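Local structure of type-2Ba cytolytic delta-endotoxin (Bacillus thuringiensis serovar israelensis, 2RCI) at residues Ala24-Asn29 and Val189-Asp194; Phe42-Ala47 and Thr60-Gln65; Phe140-Glu145 and Phe150-Pro155. The protein probably kills the larvae of dipteran insects by making pores in the epithelial cell membrane of the midgut. All coordinates share one frame; numbering follows the deposited sequence.

Interaction 1. Residues Ala24-Asn29 and Val189-Asp194; sequences AIRLTN and VVQALD
The guanidinium of R26 meets Q191 and D194 along its edge: the carboxylate of D194 lies beyond NH1 and NH2, and the side-chain amide of Q191 comes in beside NH2. Nothing from residues 189-194 lies over either of its faces. This is a helix packed on a sheet in the alpha/beta fold of the Cyt toxins, with helix 21-31 lying against the end of strand 177-192. R26 grips D194 end-on with two nitrogens, one to each oxygen. NH2 of R26 reaches OD1 of D194 at 2.9 Å, on the syn lone pair, in a salt bridge; NH1 of R26 reaches OD2 of D194 at 3.2 Å in the straighter bond, 168° at the hydrogen. The guanidinium and carboxylate planes are turned 38° apart, so the fork is twisted rather than flat. The arginine chain runs out extended from the helix and then bends at CG-CD (chi3 71°), which swings the guanidinium across to the strand.

NH2 of R26 also gives a more bent bond to OE1 of Q191, over 2.9 Å, arriving above the amide carbonyl plane rather than on a lone pair. Q191 is buried, and OE1 takes a second bond from Q23 on the same helix, while its NE2 donates to the backbone oxygen of P55. Both ends of the amide are thus tied down, which fixes its flip. The isobutyl end of L27 packs against the same oxygen, CD2 of L27 lying 3.3 Å from OE1 of Q191. Beyond this polar patch L27 touches I153 and L54, in the apolar layer between helix and sheet. A water joins the two polar side chains, accepting from NE of R26 at 2.9 Å and from NE2 of Q191 at 3.1 Å.

Interaction 2. Residues Phe42-Ala47 and Thr60-Gln65; sequences FNFEKA and TGTINQ
F44 reaches across from the first turn of helix 44-53 and lays one face of its ring against N64. The CB of N64 sits over that face, 3.7 Å from the centroid of the F44 ring and 15° off the normal, a CH-pi contact displaced a little toward the rim. The amide of N64 runs on over the rim on that side, its plane inclined 34° to that of the phenyl, and ND2 of N64 comes to 3.4 Å from CD2 of F44. The far end of the ring has a different neighbour. T62, whose side chain crosses that of F44 at about a right angle, meets the ring at its edge and in its plane, with CB of T62 3.7 Å from CZ of F44. Between the two, the backbone oxygen of I63 approaches CE1 of F44 to 3.5 Å.

The ring can span two alternate residues because CG of F44 stands opposite the backbone N (chi1 -173°), sending the phenyl toward the strand. T62 and N64 point toward the helix, whereas I63 turns away to pack on I84 and V88 of helix 74-89. N64 also touches K183 and K185 on the adjoining strand 177-192. Just before F44, N43 is the N-cap: its OD1 accepts from the backbone N of K46 at 2.9 Å, holding the turn that carries the aromatic ring. No hydrogen bond joins the two segments; this is surface packing of a capped helix start on a strand, part of the layer of helices flanking the sheet in the alpha/beta fold of Cyt toxins.

Interaction 3. Residues Phe140-Glu145 and Phe150-Pro155; sequences FSIQNE and FMAILP
I142 and A152 exchange two backbone hydrogen bonds, as do F140 and L154. In the first pair N of I142 donates to O of A152 at 2.8 Å in a bent bond, 138° at the hydrogen, and N of A152 to O of I142 at 2.9 Å in a straight one. In the second pair both bonds are straight, but N of L154 meets O of F140 in the carbonyl plane at 2.8 Å, whereas N of F140 reaches O of L154 at 3.0 Å from above its plane. S141 and I153 form the non-hydrogen-bonded pair between them.

Side chains alternate across the sheet. On one face F140 and L154 lie side by side, CD2 of F140 4.2 Å from CG of L154, and CB of I142 lies beside CB of A152; helix 74-89 closes this side, L89 touching both I142 and L154. On the other face CD1 of I153 comes to 3.8 Å from CB of S141, its chain folding back (chi2 -61°) to get there, and further along CE of M151 rests 4.1 Å from CB of Q143. Here helix 21-31 is the cover, A24 touching S141 and M151. The amide of Q143 leads away from strand 150-155 to E17, to which its NE2 donates. Segments 140-142 and 150-155 run antiparallel, at 167°, within the hairpin of strands 132-142 and 150-162, part of the sheet that the Cyt fold holds between two layers of helices.

The three contacts gather round one mixed sheet. Interactions 1 and 3 are neighbours, with centres about 8 Å apart: strand 177-192 pairs with strand 150-162, V189 bonding to I153 and Q191 to M151. The centre of interaction 2 lies about 17 Å from that of interaction 1 and about 16 Å from that of interaction 3. It meets the former where T60 touches V190, and the latter where F42 packs on P155. Along the chain, interaction 2 closes before interaction 3 opens, and both are nested within the long loop closed by interaction 1. The successive helices 21-31 and 44-53 thus both pack on this sheet, against the neighbouring strands 177-192 and 57-64.

Interaction 1. Residues Ala24-Asn29 and Val189-Asp194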
# COMPACT_ATOMS: atom_id res chain seq x y z
N ALA A 24 -4.05 2.87 16.22
CA ALA A 24 -4.07 2.86 14.75
C ALA A 24 -4.20 4.27 14.14
O ALA A 24 -3.50 4.61 13.18
CB ALA A 24 -5.17 1.95 14.24
N ILE A 25 -5.07 5.10 14.71
CA ILE A 25 -5.27 6.45 14.23
C ILE A 25 -3.98 7.26 14.43
O ILE A 25 -3.56 7.98 13.52
CB ILE A 25 -6.48 7.16 14.95
CG1 ILE A 25 -7.80 6.53 14.51
CG2 ILE A 25 -6.48 8.69 14.68
CD1 ILE A 25 -8.98 6.82 15.47
N ARG A 26 -3.38 7.12 15.61
CA ARG A 26 -2.17 7.88 15.95
C ARG A 26 -1.06 7.56 14.93
O ARG A 26 -0.45 8.47 14.34
CB ARG A 26 -1.68 7.53 17.37
CG ARG A 26 -0.42 8.34 17.76
CD ARG A 26 0.06 8.08 19.15
NE ARG A 26 0.65 6.75 19.32
CZ ARG A 26 0.06 5.76 19.96
NH1 ARG A 26 -1.16 5.91 20.49
NH2 ARG A 26 0.69 4.60 20.09
N LEU A 27 -0.84 6.25 14.73
CA LEU A 27 0.25 5.78 13.86
C LEU A 27 0.02 6.10 12.38
O LEU A 27 0.94 6.47 11.68
CB LEU A 27 0.54 4.29 14.09
CG LEU A 27 1.01 3.90 15.51
CD1 LEU A 27 1.06 2.37 15.71
CD2 LEU A 27 2.37 4.53 15.90
N THR A 28 -1.22 5.98 11.93
CA THR A 28 -1.61 6.40 10.58
C THR A 28 -1.35 7.91 10.41
O THR A 28 -0.74 8.33 9.43
CB THR A 28 -3.08 6.01 10.32
OG1 THR A 28 -3.19 4.58 10.38
CG2 THR A 28 -3.58 6.53 8.95
N ASN A 29 -1.78 8.71 11.39
CA ASN A 29 -1.48 10.16 11.37
C ASN A 29 0.01 10.46 11.26
O ASN A 29 0.42 11.36 10.52
CB ASN A 29 -2.04 10.86 12.62
CG ASN A 29 -3.54 11.12 12.54
OD1 ASN A 29 -4.16 10.94 11.49
ND2 ASN A 29 -4.12 11.57 13.65
N VAL A 189 6.23 -1.60 10.47
CA VAL A 189 6.70 -1.27 11.81
C VAL A 189 5.73 -1.85 12.85
O VAL A 189 4.50 -1.72 12.72
CB VAL A 189 6.91 0.28 11.98
CG1 VAL A 189 5.59 1.02 11.80
CG2 VAL A 189 7.50 0.60 13.39
N VAL A 190 6.28 -2.53 13.85
CA VAL A 190 5.45 -3.01 14.95
C VAL A 190 5.73 -2.14 16.18
O VAL A 190 6.88 -1.76 16.43
CB VAL A 190 5.66 -4.51 15.24
CG1 VAL A 190 5.29 -5.35 14.02
CG2 VAL A 190 7.14 -4.81 15.67
N GLN A 191 4.67 -1.78 16.89
CA GLN A 191 4.79 -1.03 18.14
C GLN A 191 4.01 -1.79 19.22
O GLN A 191 2.91 -2.34 18.94
CB GLN A 191 4.22 0.39 18.00
CG GLN A 191 4.33 1.27 19.28
CD GLN A 191 3.83 2.69 19.04
OE1 GLN A 191 2.64 2.90 18.79
NE2 GLN A 191 4.74 3.66 19.12
N ALA A 192 4.59 -1.86 20.42
CA ALA A 192 3.86 -2.42 21.57
C ALA A 192 2.47 -1.77 21.67
O ALA A 192 2.31 -0.56 21.48
CB ALA A 192 4.64 -2.23 22.90
N LEU A 193 1.48 -2.59 21.94
CA LEU A 193 0.12 -2.13 22.14
C LEU A 193 0.07 -1.20 23.34
O LEU A 193 0.60 -1.50 24.36
CB LEU A 193 -0.86 -3.28 22.29
CG LEU A 193 -1.21 -4.13 21.10
CD1 LEU A 193 -2.04 -5.35 21.45
CD2 LEU A 193 -1.83 -3.38 19.97
N ASP A 194 -0.44 -0.02 23.12
CA ASP A 194 -1.53 0.59 23.84
C ASP A 194 -2.01 -0.05 25.09
O ASP A 194 -2.76 -0.92 25.01
CB ASP A 194 -1.44 2.08 24.00
CG ASP A 194 -1.24 2.81 22.74
OD1 ASP A 194 -0.11 2.89 22.34
OD2 ASP A 194 -2.14 3.40 22.20
O HOH W 1 3.52 6.53 18.96

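Interaction 2. Residues Phe42-Ala47 and Thr60-Gln65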
# COMPACT_ATOMS: atom_id res chain seq x y z
N PHE A 42 5.26 9.06 -1.78
CA PHE A 42 5.69 8.54 -0.49
C PHE A 42 7.21 8.57 -0.46
O PHE A 42 7.87 8.13 -1.42
CB PHE A 42 5.15 7.12 -0.37
CG PHE A 42 5.51 6.41 0.92
CD1 PHE A 42 4.80 6.64 2.08
CD2 PHE A 42 6.53 5.46 0.92
CE1 PHE A 42 5.12 5.93 3.28
CE2 PHE A 42 6.86 4.78 2.09
CZ PHE A 42 6.14 5.02 3.26
N ASN A 43 7.76 9.15 0.60
CA ASN A 43 9.20 9.24 0.76
C ASN A 43 9.69 8.14 1.71
O ASN A 43 9.42 8.18 2.92
CB ASN A 43 9.59 10.66 1.23
CG ASN A 43 11.10 10.90 1.20
OD1 ASN A 43 11.86 10.22 1.85
ND2 ASN A 43 11.51 11.92 0.45
N PHE A 44 10.36 7.15 1.14
CA PHE A 44 10.88 5.98 1.90
C PHE A 44 11.83 6.39 3.03
O PHE A 44 11.75 5.89 4.17
CB PHE A 44 11.58 5.04 0.92
CG PHE A 44 12.00 3.72 1.52
CD1 PHE A 44 11.05 2.83 2.03
CD2 PHE A 44 13.35 3.35 1.53
CE1 PHE A 44 11.44 1.62 2.56
CE2 PHE A 44 13.76 2.16 2.06
CZ PHE A 44 12.80 1.27 2.57
N GLU A 45 12.75 7.30 2.69
CA GLU A 45 13.75 7.75 3.65
C GLU A 45 13.04 8.40 4.83
O GLU A 45 13.36 8.12 5.98
CB GLU A 45 14.70 8.75 2.99
CG GLU A 45 15.67 9.41 3.97
CD GLU A 45 16.43 10.61 3.37
OE1 GLU A 45 16.21 10.95 2.20
OE2 GLU A 45 17.24 11.22 4.10
N LYS A 46 12.08 9.27 4.53
CA LYS A 46 11.31 9.93 5.60
C LYS A 46 10.47 8.93 6.42
O LYS A 46 10.38 9.06 7.66
CB LYS A 46 10.42 11.04 5.01
CG LYS A 46 9.54 11.77 6.05
CD LYS A 46 10.34 12.76 6.88
CE LYS A 46 9.43 13.50 7.87
NZ LYS A 46 10.25 14.30 8.83
N ALA A 47 9.85 7.97 5.74
CA ALA A 47 9.09 6.94 6.45
C ALA A 47 9.98 6.16 7.41
O ALA A 47 9.60 5.88 8.53
CB ALA A 47 8.37 6.00 5.46
N THR A 60 10.04 -4.55 10.85
CA THR A 60 10.08 -5.98 10.54
C THR A 60 10.23 -6.33 9.04
O THR A 60 10.32 -7.52 8.66
CB THR A 60 8.83 -6.66 11.05
OG1 THR A 60 7.67 -6.02 10.49
CG2 THR A 60 8.77 -6.53 12.60
N GLY A 61 10.22 -5.30 8.20
CA GLY A 61 10.39 -5.51 6.78
C GLY A 61 10.36 -4.22 6.00
O GLY A 61 9.70 -3.26 6.41
N THR A 62 11.08 -4.19 4.87
CA THR A 62 11.06 -3.04 3.99
C THR A 62 11.22 -3.52 2.55
O THR A 62 11.70 -4.64 2.30
CB THR A 62 12.26 -2.04 4.23
OG1 THR A 62 13.49 -2.69 3.88
CG2 THR A 62 12.33 -1.52 5.67
N ILE A 63 10.80 -2.65 1.63
CA ILE A 63 11.11 -2.79 0.21
C ILE A 63 11.14 -1.39 -0.42
O ILE A 63 10.40 -0.50 -0.02
CB ILE A 63 10.09 -3.68 -0.55
CG1 ILE A 63 10.58 -3.92 -1.98
CG2 ILE A 63 8.70 -3.02 -0.54
CD1 ILE A 63 9.94 -5.15 -2.64
N ASN A 64 12.01 -1.21 -1.41
CA ASN A 64 12.14 0.06 -2.09
C ASN A 64 12.78 -0.25 -3.44
O ASN A 64 13.98 -0.04 -3.63
CB ASN A 64 13.02 1.04 -1.27
CG ASN A 64 13.25 2.37 -1.98
OD1 ASN A 64 12.43 2.84 -2.78
ND2 ASN A 64 14.40 3.01 -1.67
N GLN A 65 11.97 -0.76 -4.36
CA GLN A 65 12.47 -1.14 -5.68
C GLN A 65 11.34 -1.48 -6.63
O GLN A 65 10.20 -1.65 -6.22
CB GLN A 65 13.37 -2.36 -5.56
CG GLN A 65 12.59 -3.64 -5.19
CD GLN A 65 13.45 -4.88 -5.27
OE1 GLN A 65 14.32 -5.07 -4.44
NE2 GLN A 65 13.21 -5.71 -6.27

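Interaction 3. Residues Phe140-Glu145 and Phe150-Pro155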
# COMPACT_ATOMS: atom_id res chain seq x y z
N PHE A 140 -2.08 -0.03 5.94
CA PHE A 140 -2.71 -1.03 6.79
C PHE A 140 -2.32 -0.88 8.25
O PHE A 140 -1.12 -0.73 8.56
CB PHE A 140 -2.28 -2.45 6.40
CG PHE A 140 -2.66 -2.85 5.01
CD1 PHE A 140 -3.94 -3.35 4.75
CD2 PHE A 140 -1.72 -2.79 3.98
CE1 PHE A 140 -4.31 -3.73 3.43
CE2 PHE A 140 -2.06 -3.19 2.67
CZ PHE A 140 -3.36 -3.67 2.40
N SER A 141 -3.32 -0.89 9.13
CA SER A 141 -3.08 -1.07 10.56
C SER A 141 -3.58 -2.47 10.92
O SER A 141 -4.67 -2.87 10.51
CB SER A 141 -3.80 -0.01 11.40
OG SER A 141 -3.34 1.30 11.06
N ILE A 142 -2.78 -3.22 11.67
CA ILE A 142 -3.08 -4.62 11.81
C ILE A 142 -2.86 -5.03 13.26
O ILE A 142 -1.79 -4.81 13.82
CB ILE A 142 -2.15 -5.47 10.90
CG1 ILE A 142 -2.14 -4.89 9.48
CG2 ILE A 142 -2.60 -6.97 10.94
CD1 ILE A 142 -0.87 -5.28 8.67
N GLN A 143 -3.89 -5.65 13.83
CA GLN A 143 -3.82 -6.14 15.20
C GLN A 143 -4.80 -7.29 15.33
O GLN A 143 -5.99 -7.13 15.09
CB GLN A 143 -4.08 -5.01 16.22
CG GLN A 143 -4.08 -5.51 17.68
CD GLN A 143 -5.46 -5.98 18.08
OE1 GLN A 143 -6.46 -5.34 17.73
NE2 GLN A 143 -5.55 -7.10 18.81
N ASN A 144 -4.28 -8.45 15.70
CA ASN A 144 -5.12 -9.62 15.97
C ASN A 144 -4.29 -10.65 16.73
O ASN A 144 -3.21 -10.34 17.22
CB ASN A 144 -5.77 -10.16 14.67
CG ASN A 144 -4.86 -11.07 13.84
OD1 ASN A 144 -3.63 -11.13 14.05
ND2 ASN A 144 -5.47 -11.78 12.88
N GLU A 145 -4.77 -11.89 16.82
CA GLU A 145 -4.06 -12.92 17.59
C GLU A 145 -2.60 -13.13 17.15
O GLU A 145 -1.73 -13.42 17.98
CB GLU A 145 -4.83 -14.23 17.60
CG GLU A 145 -5.01 -14.87 16.22
CD GLU A 145 -6.25 -14.42 15.44
OE1 GLU A 145 -6.94 -13.42 15.82
OE2 GLU A 145 -6.52 -15.11 14.43
N PHE A 150 1.44 -6.59 20.02
CA PHE A 150 1.84 -5.51 19.10
C PHE A 150 0.76 -5.09 18.12
O PHE A 150 -0.17 -5.87 17.83
CB PHE A 150 3.05 -5.94 18.27
CG PHE A 150 4.23 -6.31 19.09
CD1 PHE A 150 5.14 -5.33 19.47
CD2 PHE A 150 4.42 -7.62 19.53
CE1 PHE A 150 6.24 -5.64 20.28
CE2 PHE A 150 5.53 -7.95 20.32
CZ PHE A 150 6.44 -6.94 20.69
N MET A 151 0.88 -3.86 17.62
CA MET A 151 0.18 -3.49 16.36
C MET A 151 1.21 -3.34 15.25
O MET A 151 2.28 -2.81 15.49
CB MET A 151 -0.56 -2.19 16.51
CG MET A 151 -1.29 -1.71 15.24
SD MET A 151 -2.33 -0.26 15.58
CE MET A 151 -3.55 -0.94 16.71
N ALA A 152 0.87 -3.80 14.05
CA ALA A 152 1.73 -3.62 12.89
C ALA A 152 1.12 -2.54 11.98
O ALA A 152 -0.10 -2.51 11.74
CB ALA A 152 1.92 -4.95 12.15
N ILE A 153 1.97 -1.66 11.48
CA ILE A 153 1.58 -0.60 10.56
C ILE A 153 2.40 -0.81 9.29
O ILE A 153 3.64 -0.91 9.31
CB ILE A 153 1.91 0.79 11.16
CG1 ILE A 153 1.24 0.99 12.53
CG2 ILE A 153 1.52 1.90 10.20
CD1 ILE A 153 -0.32 0.93 12.52
N LEU A 154 1.69 -0.90 8.17
CA LEU A 154 2.30 -1.17 6.87
C LEU A 154 1.85 -0.11 5.83
O LEU A 154 0.79 -0.28 5.19
CB LEU A 154 1.93 -2.60 6.43
CG LEU A 154 2.33 -3.11 5.03
CD1 LEU A 154 3.74 -2.69 4.60
CD2 LEU A 154 2.20 -4.67 5.03
N PRO A 155 2.59 1.01 5.73
CA PRO A 155 2.39 1.96 4.64
C PRO A 155 2.95 1.37 3.36
O PRO A 155 4.06 0.82 3.38
CB PRO A 155 3.25 3.17 5.05
CG PRO A 155 3.52 2.96 6.51
CD PRO A 155 3.63 1.49 6.67